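Local coordinates for lytic polysaccharide monooxygenase (Neurospora crassa, PDB 4QI8), which probably cleaves the beta-1,4-glucosidic bonds of cellulose by oxidation, using a single copper ion, an external electron donor and an oxygen cosubstrate, at residues 5-10 with 60-65; 77-82 with 139-144; 111-116 with 198-203. One frame throughout, in Å; residues are numbered along the deposited sequence.

Contact 1 of 3, residues 5-10 with 60-65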
loop_
_atom_site.group_PDB
_atom_site.type_symbol
_atom_site.label_atom_id
_atom_site.label_comp_id
_atom_site.label_asym_id
_atom_site.label_seq_id
_atom_site.Cartn_x
_atom_site.Cartn_y
_atom_site.Cartn_z
ATOM N N PRO A 5 -0.955 8.669 7.172
ATOM C CA PRO A 5 -2.031 8.770 8.165
ATOM C C PRO A 5 -3.397 9.220 7.645
ATOM O O PRO A 5 -4.355 9.227 8.411
ATOM C CB PRO A 5 -1.479 9.815 9.129
ATOM C CG PRO A 5 -0.732 10.759 8.209
ATOM C CD PRO A 5 -0.092 9.867 7.173
ATOM N N LYS A 6 -3.485 9.600 6.374
ATOM C CA LYS A 6 -4.676 10.245 5.833
ATOM C C LYS A 6 -5.004 9.750 4.455
ATOM O O LYS A 6 -4.112 9.482 3.663
ATOM C CB LYS A 6 -4.438 11.749 5.648
ATOM C CG LYS A 6 -4.286 12.562 6.889
ATOM C CD LYS A 6 -4.300 14.029 6.487
ATOM C CE LYS A 6 -3.828 14.997 7.572
ATOM N NZ LYS A 6 -4.797 15.273 8.672
ATOM N N VAL A 7 -6.301 9.692 4.164
ATOM C CA VAL A 7 -6.773 9.574 2.800
ATOM C C VAL A 7 -7.932 10.545 2.625
ATOM O O VAL A 7 -8.660 10.831 3.577
ATOM C CB VAL A 7 -7.171 8.124 2.464
ATOM C CG1 VAL A 7 -8.347 7.675 3.304
ATOM C CG2 VAL A 7 -7.481 7.979 0.990
ATOM N N TRP A 8 -8.089 11.069 1.419
ATOM C CA TRP A 8 -9.215 11.948 1.170
ATOM C C TRP A 8 -9.598 11.923 -0.281
ATOM O O TRP A 8 -8.862 11.429 -1.129
ATOM C CB TRP A 8 -8.930 13.370 1.678
ATOM C CG TRP A 8 -7.854 14.159 0.980
ATOM C CD1 TRP A 8 -8.026 15.028 -0.047
ATOM C CD2 TRP A 8 -6.457 14.195 1.303
ATOM N NE1 TRP A 8 -6.826 15.598 -0.396
ATOM C CE2 TRP A 8 -5.845 15.101 0.419
ATOM C CE3 TRP A 8 -5.667 13.550 2.246
ATOM C CZ2 TRP A 8 -4.474 15.368 0.450
ATOM C CZ3 TRP A 8 -4.305 13.825 2.285
ATOM C CH2 TRP A 8 -3.726 14.719 1.391
ATOM N N ALA A 9 -10.788 12.444 -0.540
ATOM C CA ALA A 9 -11.343 12.523 -1.875
ATOM C C ALA A 9 -11.595 13.991 -2.231
ATOM O O ALA A 9 -10.651 14.759 -2.381
ATOM C CB ALA A 9 -12.625 11.711 -1.950
ATOM N N ASN A 10 -12.863 14.384 -2.342
ATOM C CA ASN A 10 -13.222 15.690 -2.897
ATOM C C ASN A 10 -13.839 16.686 -1.914
ATOM O O ASN A 10 -14.419 17.689 -2.338
ATOM C CB ASN A 10 -14.190 15.489 -4.061
ATOM C CG ASN A 10 -13.630 14.575 -5.124
ATOM O OD1 ASN A 10 -12.507 14.767 -5.595
ATOM N ND2 ASN A 10 -14.397 13.558 -5.492
ATOM N N THR A 60 -12.648 6.780 -9.819
ATOM C CA THR A 60 -12.119 8.094 -9.461
ATOM C C THR A 60 -10.757 7.965 -8.789
ATOM O O THR A 60 -10.295 6.863 -8.484
ATOM C CB THR A 60 -13.075 8.868 -8.532
ATOM O OG1 THR A 60 -13.141 8.226 -7.255
ATOM C CG2 THR A 60 -14.476 8.954 -9.134
ATOM N N THR A 61 -10.126 9.115 -8.589
ATOM C CA THR A 61 -8.809 9.202 -7.989
ATOM C C THR A 61 -8.921 9.889 -6.650
ATOM O O THR A 61 -9.430 11.005 -6.559
ATOM C CB THR A 61 -7.871 10.040 -8.854
ATOM O OG1 THR A 61 -7.684 9.393 -10.113
ATOM C CG2 THR A 61 -6.516 10.213 -8.187
ATOM N N ILE A 62 -8.415 9.231 -5.617
ATOM C CA ILE A 62 -8.377 9.815 -4.286
ATOM C C ILE A 62 -6.928 10.083 -3.929
ATOM O O ILE A 62 -6.030 9.881 -4.745
ATOM C CB ILE A 62 -9.065 8.909 -3.265
ATOM C CG1 ILE A 62 -8.364 7.553 -3.168
ATOM C CG2 ILE A 62 -10.522 8.715 -3.660
ATOM C CD1 ILE A 62 -8.965 6.617 -2.136
ATOM N N THR A 63 -6.693 10.559 -2.720
ATOM C CA THR A 63 -5.349 10.968 -2.354
ATOM C C THR A 63 -4.964 10.300 -1.042
ATOM O O THR A 63 -5.725 10.355 -0.089
ATOM C CB THR A 63 -5.260 12.508 -2.230
ATOM O OG1 THR A 63 -5.632 13.124 -3.469
ATOM C CG2 THR A 63 -3.855 12.938 -1.872
ATOM N N TYR A 64 -3.794 9.659 -1.020
ATOM C CA TYR A 64 -3.239 9.072 0.198
ATOM C C TYR A 64 -2.083 9.960 0.645
ATOM O O TYR A 64 -1.154 10.205 -0.125
ATOM C CB TYR A 64 -2.760 7.632 -0.051
ATOM C CG TYR A 64 -3.061 6.665 1.072
ATOM C CD1 TYR A 64 -2.569 6.880 2.350
ATOM C CD2 TYR A 64 -3.829 5.526 0.859
ATOM C CE1 TYR A 64 -2.851 5.986 3.387
ATOM C CE2 TYR A 64 -4.107 4.640 1.886
ATOM C CZ TYR A 64 -3.611 4.864 3.146
ATOM O OH TYR A 64 -3.885 3.954 4.141
ATOM N N GLY A 65 -2.163 10.444 1.876
ATOM C CA GLY A 65 -1.169 11.353 2.405
ATOM C C GLY A 65 -0.079 10.664 3.201
ATOM O O GLY A 65 -0.327 9.646 3.856
HETATM O O HOH W 1 -11.482 12.147 -5.030
#
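Three backbone hydrogen bonds join residues 5-10 to 60-65, whose strands run antiparallel at 171°. Trp8 and Thr63 exchange two of them, Trp8 N to Thr63 O at 2.9 Å and Thr63 N to Trp8 O at 2.8 Å, and Gly65 N gives the third to Lys6 O at 2.8 Å. Past the end of the ladder a water takes over, donating to Asn10 OD1 and to Thr61 O.

On the face carrying Trp8 and Thr63, a CH-pi contact dominates. Trp8 holds CG between its own backbone N and carbonyl carbon (chi1 67°), and Thr63 CG2 comes over one face of the indole, 3.8 Å from the centroid of the six-membered ring and 25° off its normal. Farther along the ring, Trp8 CZ3 lies 4.0 Å from Gly65 CA, and Lys6 CB meets the rim in the ring plane.

Val7 and Tyr64, a non-hydrogen-bonded pair, face the interior. There Tyr64 CD1 comes 3.3 Å from Lys6 O, and the Tyr64 hydroxyl bonds to Ser159 OG. The Lys6 chain leads away from 60-65 to a salt bridge between NZ and Asp16 OD1. Strand 3-8 is an edge strand of a three-stranded antiparallel sheet; strand 61-67 lies in the middle, its other edge bonded to strand 122-126. Ile62, whose CG2 meets Ala9 CB at 4.0 Å, rests with Tyr64 on Leu138 of strand 134-144.

Contact 2 of 3, residues 77-82 with 139-144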
loop_
_atom_site.group_PDB
_atom_site.type_symbol
_atom_site.label_atom_id
_atom_site.label_comp_id
_atom_site.label_asym_id
_atom_site.label_seq_id
_atom_site.Cartn_x
_atom_site.Cartn_y
_atom_site.Cartn_z
ATOM N N GLN A 77 3.486 1.360 -3.559
ATOM C CA GLN A 77 2.566 0.361 -4.109
ATOM C C GLN A 77 1.250 0.449 -3.343
ATOM O O GLN A 77 1.242 0.749 -2.146
ATOM C CB GLN A 77 3.152 -1.056 -4.039
ATOM C CG GLN A 77 4.611 -1.114 -4.451
ATOM C CD GLN A 77 5.141 -2.498 -4.790
ATOM O OE1 GLN A 77 5.977 -2.632 -5.681
ATOM N NE2 GLN A 77 4.685 -3.519 -4.080
ATOM N N PHE A 78 0.145 0.186 -4.036
ATOM C CA PHE A 78 -1.184 0.198 -3.427
ATOM C C PHE A 78 -1.949 -1.068 -3.780
ATOM O O PHE A 78 -1.900 -1.541 -4.921
ATOM C CB PHE A 78 -2.001 1.421 -3.889
ATOM C CG PHE A 78 -1.451 2.742 -3.421
ATOM C CD1 PHE A 78 -1.745 3.220 -2.149
ATOM C CD2 PHE A 78 -0.638 3.507 -4.247
ATOM C CE1 PHE A 78 -1.246 4.427 -1.723
ATOM C CE2 PHE A 78 -0.122 4.710 -3.805
ATOM C CZ PHE A 78 -0.425 5.166 -2.546
ATOM N N TYR A 79 -2.682 -1.590 -2.800
ATOM C CA TYR A 79 -3.498 -2.779 -2.961
ATOM C C TYR A 79 -4.893 -2.520 -2.404
ATOM O O TYR A 79 -5.064 -1.757 -1.446
ATOM C CB TYR A 79 -2.928 -3.958 -2.187
ATOM C CG TYR A 79 -1.594 -4.524 -2.621
ATOM C CD1 TYR A 79 -0.405 -3.852 -2.383
ATOM C CD2 TYR A 79 -1.524 -5.780 -3.234
ATOM C CE1 TYR A 79 0.824 -4.415 -2.751
ATOM C CE2 TYR A 79 -0.311 -6.347 -3.579
ATOM C CZ TYR A 79 0.851 -5.667 -3.346
ATOM O OH TYR A 79 2.039 -6.261 -3.687
ATOM N N LEU A 80 -5.872 -3.211 -2.981
ATOM C CA LEU A 80 -7.224 -3.249 -2.441
ATOM C C LEU A 80 -7.591 -4.655 -1.985
ATOM O O LEU A 80 -7.096 -5.646 -2.526
ATOM C CB LEU A 80 -8.227 -2.856 -3.522
ATOM C CG LEU A 80 -8.327 -1.366 -3.836
ATOM C CD1 LEU A 80 -9.178 -1.122 -5.082
ATOM C CD2 LEU A 80 -8.917 -0.588 -2.654
ATOM N N ALA A 81 -8.495 -4.729 -1.010
ATOM C CA ALA A 81 -9.097 -5.996 -0.596
ATOM C C ALA A 81 -10.552 -5.731 -0.268
ATOM O O ALA A 81 -10.859 -4.821 0.499
ATOM C CB ALA A 81 -8.375 -6.583 0.608
ATOM N N ARG A 82 -11.445 -6.535 -0.840
ATOM C CA ARG A 82 -12.872 -6.325 -0.655
ATOM C C ARG A 82 -13.407 -7.121 0.530
ATOM O O ARG A 82 -13.292 -8.347 0.602
ATOM C CB ARG A 82 -13.643 -6.710 -1.916
ATOM C CG ARG A 82 -15.115 -6.350 -1.827
ATOM C CD ARG A 82 -15.867 -6.700 -3.096
ATOM N NE ARG A 82 -17.282 -6.327 -3.042
ATOM C CZ ARG A 82 -18.232 -7.027 -2.426
ATOM N NH1 ARG A 82 -17.954 -8.160 -1.794
ATOM N NH2 ARG A 82 -19.484 -6.595 -2.459
ATOM N N ARG A 139 -4.534 -0.626 1.070
ATOM C CA ARG A 139 -3.224 -0.715 1.695
ATOM C C ARG A 139 -2.232 0.142 0.921
ATOM O O ARG A 139 -2.067 -0.025 -0.287
ATOM C CB ARG A 139 -2.758 -2.176 1.726
ATOM C CG ARG A 139 -1.355 -2.407 2.251
ATOM C CD ARG A 139 -1.037 -3.893 2.246
ATOM N NE ARG A 139 0.314 -4.179 2.724
ATOM C CZ ARG A 139 1.405 -4.100 1.977
ATOM N NH1 ARG A 139 1.307 -3.778 0.690
ATOM N NH2 ARG A 139 2.592 -4.353 2.507
ATOM N N ALA A 140 -1.564 1.039 1.646
ATOM C CA ALA A 140 -0.481 1.871 1.133
ATOM C C ALA A 140 0.830 1.318 1.642
ATOM O O ALA A 140 0.943 1.008 2.826
ATOM C CB ALA A 140 -0.641 3.291 1.637
ATOM N N GLU A 141 1.826 1.232 0.766
ATOM C CA GLU A 141 3.176 0.961 1.214
ATOM C C GLU A 141 4.188 1.750 0.414
ATOM O O GLU A 141 4.048 1.938 -0.796
ATOM C CB GLU A 141 3.536 -0.526 1.181
ATOM C CG GLU A 141 3.888 -1.077 -0.188
ATOM C CD GLU A 141 4.091 -2.584 -0.207
ATOM O OE1 GLU A 141 3.725 -3.187 -1.241
ATOM O OE2 GLU A 141 4.544 -3.173 0.806
ATOM N N HIS A 142 5.209 2.203 1.126
ATOM C CA HIS A 142 6.431 2.647 0.510
ATOM C C HIS A 142 7.528 1.684 0.939
ATOM O O HIS A 142 7.626 1.342 2.123
ATOM C CB HIS A 142 6.824 4.057 0.936
ATOM C CG HIS A 142 7.959 4.564 0.127
ATOM N ND1 HIS A 142 9.207 4.826 0.655
ATOM C CD2 HIS A 142 8.057 4.744 -1.210
ATOM C CE1 HIS A 142 10.013 5.172 -0.331
ATOM N NE2 HIS A 142 9.344 5.121 -1.469
ATOM N N ILE A 143 8.363 1.271 -0.011
ATOM C CA ILE A 143 9.458 0.355 0.290
ATOM C C ILE A 143 10.774 1.102 0.134
ATOM O O ILE A 143 11.207 1.383 -0.982
ATOM C CB ILE A 143 9.444 -0.901 -0.616
ATOM C CG1 ILE A 143 8.027 -1.481 -0.726
ATOM C CG2 ILE A 143 10.397 -1.922 -0.046
ATOM C CD1 ILE A 143 7.908 -2.692 -1.659
ATOM N N GLY A 144 11.403 1.450 1.254
ATOM C CA GLY A 144 12.677 2.144 1.233
ATOM C C GLY A 144 13.806 1.161 1.019
ATOM O O GLY A 144 13.999 0.246 1.825
HETATM O O HOH W 2 0.197 -1.386 -0.535
#
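Strands 77-82 and 139-144 run antiparallel at 160°, with paired backbone hydrogen bonds at Gln77-Glu141 and Tyr79-Arg139 around the non-hydrogen-bonded pair Phe78-Ala140. A water donates to both Gln77 O (2.9 Å) and Arg139 O (2.7 Å).

The Gln77 and Glu141 chains leave the same face of the sheet and run alongside each other, and Gln77 NE2 donates to Glu141 OE1 (3.0 Å) from above the carboxylate plane. Tyr185 OH also bonds to OE1, so two partners grip this oxygen. Glu141 OE2 receives Arg139 NH2, from the same strand, at 2.8 Å from above the carboxylate plane, a salt bridge. Arg139, extended from CG to NE, runs alongside Tyr79; its guanidinium plane stands 79° from the ring, and Arg139 NH1 is 3.5 Å from Tyr79 CD1.

These are inner strands of the larger sheet in the AA9 beta-sandwich. The face with Gln77, Tyr79, Arg139 and Glu141 is met by the C-terminal part of the chain: Phe181 makes a cation-pi contact with Arg139 and an edge-to-face one with Tyr79, while Asn206 bonds to Gln77 OE1. Glu141 OE1 also meets the edge of the Tyr79 ring, 3.5 Å from CE1, and Tyr79 OH bonds to Tyr185. On the opposite face, toward the sandwich interior, Phe78 CE1 packs on Ala140 CB at 3.6 Å.

Contact 3 of 3, residues 111-116 with 198-203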
loop_
_atom_site.group_PDB
_atom_site.type_symbol
_atom_site.label_atom_id
_atom_site.label_comp_id
_atom_site.label_asym_id
_atom_site.label_seq_id
_atom_site.Cartn_x
_atom_site.Cartn_y
_atom_site.Cartn_z
ATOM N N SER A 111 22.007 6.981 -14.339
ATOM C CA SER A 111 23.240 6.763 -13.592
ATOM C C SER A 111 22.922 6.288 -12.185
ATOM O O SER A 111 23.692 5.551 -11.596
ATOM C CB SER A 111 24.073 8.041 -13.529
ATOM O OG SER A 111 23.343 9.100 -12.941
ATOM N N GLN A 112 21.798 6.745 -11.652
ATOM C CA GLN A 112 21.196 6.178 -10.454
ATOM C C GLN A 112 19.733 5.943 -10.757
ATOM O O GLN A 112 19.232 6.402 -11.781
ATOM C CB GLN A 112 21.333 7.131 -9.269
ATOM C CG GLN A 112 22.723 7.144 -8.667
ATOM C CD GLN A 112 23.072 5.817 -8.019
ATOM O OE1 GLN A 112 23.704 4.966 -8.634
ATOM N NE2 GLN A 112 22.645 5.631 -6.777
ATOM N N LEU A 113 19.056 5.207 -9.885
ATOM C CA LEU A 113 17.613 5.095 -9.964
ATOM C C LEU A 113 17.013 6.348 -9.343
ATOM O O LEU A 113 17.427 6.763 -8.267
ATOM C CB LEU A 113 17.124 3.855 -9.211
ATOM C CG LEU A 113 17.663 2.504 -9.685
ATOM C CD1 LEU A 113 16.974 1.400 -8.915
ATOM C CD2 LEU A 113 17.490 2.315 -11.185
ATOM N N THR A 114 16.077 6.971 -10.033
ATOM C CA THR A 114 15.330 8.076 -9.439
ATOM C C THR A 114 13.864 7.692 -9.342
ATOM O O THR A 114 13.314 6.997 -10.207
ATOM C CB THR A 114 15.521 9.385 -10.205
ATOM O OG1 THR A 114 15.189 9.183 -11.575
ATOM C CG2 THR A 114 16.971 9.862 -10.109
ATOM N N TRP A 115 13.254 8.120 -8.256
ATOM C CA TRP A 115 11.911 7.708 -7.897
ATOM C C TRP A 115 11.012 8.926 -7.824
ATOM O O TRP A 115 11.310 9.882 -7.105
ATOM C CB TRP A 115 11.944 6.993 -6.546
ATOM C CG TRP A 115 12.909 5.829 -6.506
ATOM C CD1 TRP A 115 14.238 5.878 -6.192
ATOM C CD2 TRP A 115 12.614 4.446 -6.781
ATOM N NE1 TRP A 115 14.787 4.615 -6.258
ATOM C CE2 TRP A 115 13.813 3.722 -6.622
ATOM C CE3 TRP A 115 11.455 3.757 -7.157
ATOM C CZ2 TRP A 115 13.883 2.344 -6.821
ATOM C CZ3 TRP A 115 11.528 2.389 -7.358
ATOM C CH2 TRP A 115 12.730 1.692 -7.169
ATOM N N SER A 116 9.902 8.893 -8.554
ATOM C CA SER A 116 8.953 9.993 -8.531
ATOM C C SER A 116 8.329 10.176 -7.157
ATOM O O SER A 116 7.815 11.249 -6.873
ATOM C CB SER A 116 7.852 9.789 -9.567
ATOM O OG SER A 116 7.072 8.650 -9.251
ATOM N N TYR A 198 25.408 0.845 -6.409
ATOM C CA TYR A 198 26.385 0.558 -7.477
ATOM C C TYR A 198 26.855 -0.883 -7.403
ATOM O O TYR A 198 27.157 -1.328 -6.353
ATOM C CB TYR A 198 27.587 1.491 -7.359
ATOM C CG TYR A 198 27.247 2.926 -7.640
ATOM C CD1 TYR A 198 27.207 3.409 -8.935
ATOM C CD2 TYR A 198 26.935 3.793 -6.610
ATOM C CE1 TYR A 198 26.874 4.714 -9.210
ATOM C CE2 TYR A 198 26.605 5.099 -6.873
ATOM C CZ TYR A 198 26.569 5.561 -8.179
ATOM O OH TYR A 198 26.228 6.874 -8.416
ATOM N N PRO A 199 26.941 -1.589 -8.520
ATOM C CA PRO A 199 26.470 -1.163 -9.837
ATOM C C PRO A 199 24.981 -0.907 -9.793
ATOM O O PRO A 199 24.242 -1.576 -9.076
ATOM C CB PRO A 199 26.762 -2.367 -10.733
ATOM C CG PRO A 199 27.763 -3.152 -10.022
ATOM C CD PRO A 199 27.511 -2.945 -8.572
ATOM N N VAL A 200 24.551 0.096 -10.534
ATOM C CA VAL A 200 23.157 0.462 -10.534
ATOM C C VAL A 200 22.376 -0.562 -11.314
ATOM O O VAL A 200 22.801 -0.977 -12.387
ATOM C CB VAL A 200 22.945 1.832 -11.153
ATOM C CG1 VAL A 200 21.516 2.319 -10.933
ATOM C CG2 VAL A 200 23.882 2.778 -10.524
ATOM N N PRO A 201 21.236 -0.992 -10.779
ATOM C CA PRO A 201 20.388 -1.859 -11.594
ATOM C C PRO A 201 19.899 -1.150 -12.846
ATOM O O PRO A 201 19.795 0.076 -12.873
ATOM C CB PRO A 201 19.206 -2.159 -10.670
ATOM C CG PRO A 201 19.746 -1.968 -9.288
ATOM C CD PRO A 201 20.723 -0.845 -9.404
ATOM N N THR A 202 19.593 -1.929 -13.873
ATOM C CA THR A 202 19.016 -1.392 -15.098
ATOM C C THR A 202 17.564 -1.821 -15.252
ATOM O O THR A 202 16.910 -1.480 -16.235
ATOM C CB THR A 202 19.809 -1.841 -16.329
ATOM O OG1 THR A 202 19.881 -3.270 -16.362
ATOM C CG2 THR A 202 21.213 -1.270 -16.281
ATOM N N SER A 203 17.062 -2.546 -14.259
ATOM C CA SER A 203 15.664 -2.946 -14.202
ATOM C C SER A 203 15.299 -3.069 -12.733
ATOM O O SER A 203 16.175 -3.050 -11.874
ATOM C CB SER A 203 15.454 -4.280 -14.908
ATOM O OG SER A 203 16.212 -5.296 -14.285
#
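The small two-stranded hairpin formed by strands 108-109 and 113-114 meets the long C-terminal loop of the AA9 fold here, where Gln112 and Leu113 pack against Tyr198, Val200 and Pro201. This is a surface contact at a far end of the sandwich, made by side chains and loop backbone. A bend at chi2 (-66°) places Gln112 CD beside the Tyr198 ring; the amide lies over one face, its plane 19° from that of the ring. Gln112 CD is 3.5 Å from Tyr198 CZ, offset toward the hydroxyl end of the ring. The amide is probably modelled with its oxygen and nitrogen exchanged, so which of them meets the ring stays doubtful. A cis peptide joins Tyr198 to Pro199, and beyond it Val200 points toward the hairpin.

Val200 CG2 is modelled unusually close to Ser111 O, which makes its exact place doubtful. Val200 CG1, anti to the backbone N (chi1 -170°), sits 3.9 Å from Gln112 CA. The Leu113 and Val200 side chains pass alongside, pointing in opposite directions, with Leu113 CD2 4.0 Å from Val200 CG1. The same Leu113 methyl, CD2, also reaches the loop backbone, 3.6 Å from Pro201 O.

How the contacts relate
From the N terminus, contact 1 comes first: strand 3-8 pairs with strand 61-67 and closes the loop of residues 11-59, complete before contact 2 opens. Strand 76-82 follows directly and pairs with 134-144, spanning residues 83-138. Contact 3 starts inside that span, at 111-116, and ends beyond it at 198-203, so contacts 2 and 3 cross. Contacts 1 and 2 belong to the two facing sheets of the sandwich and touch through Tyr64, whose CZ is 3.7 Å from Ala140 CB and whose ring also packs on Phe78. Contact 3 ties the hairpin to the C-terminal loop, about 6 Å at nearest atoms from contact 2 and about 11 Å from contact 1.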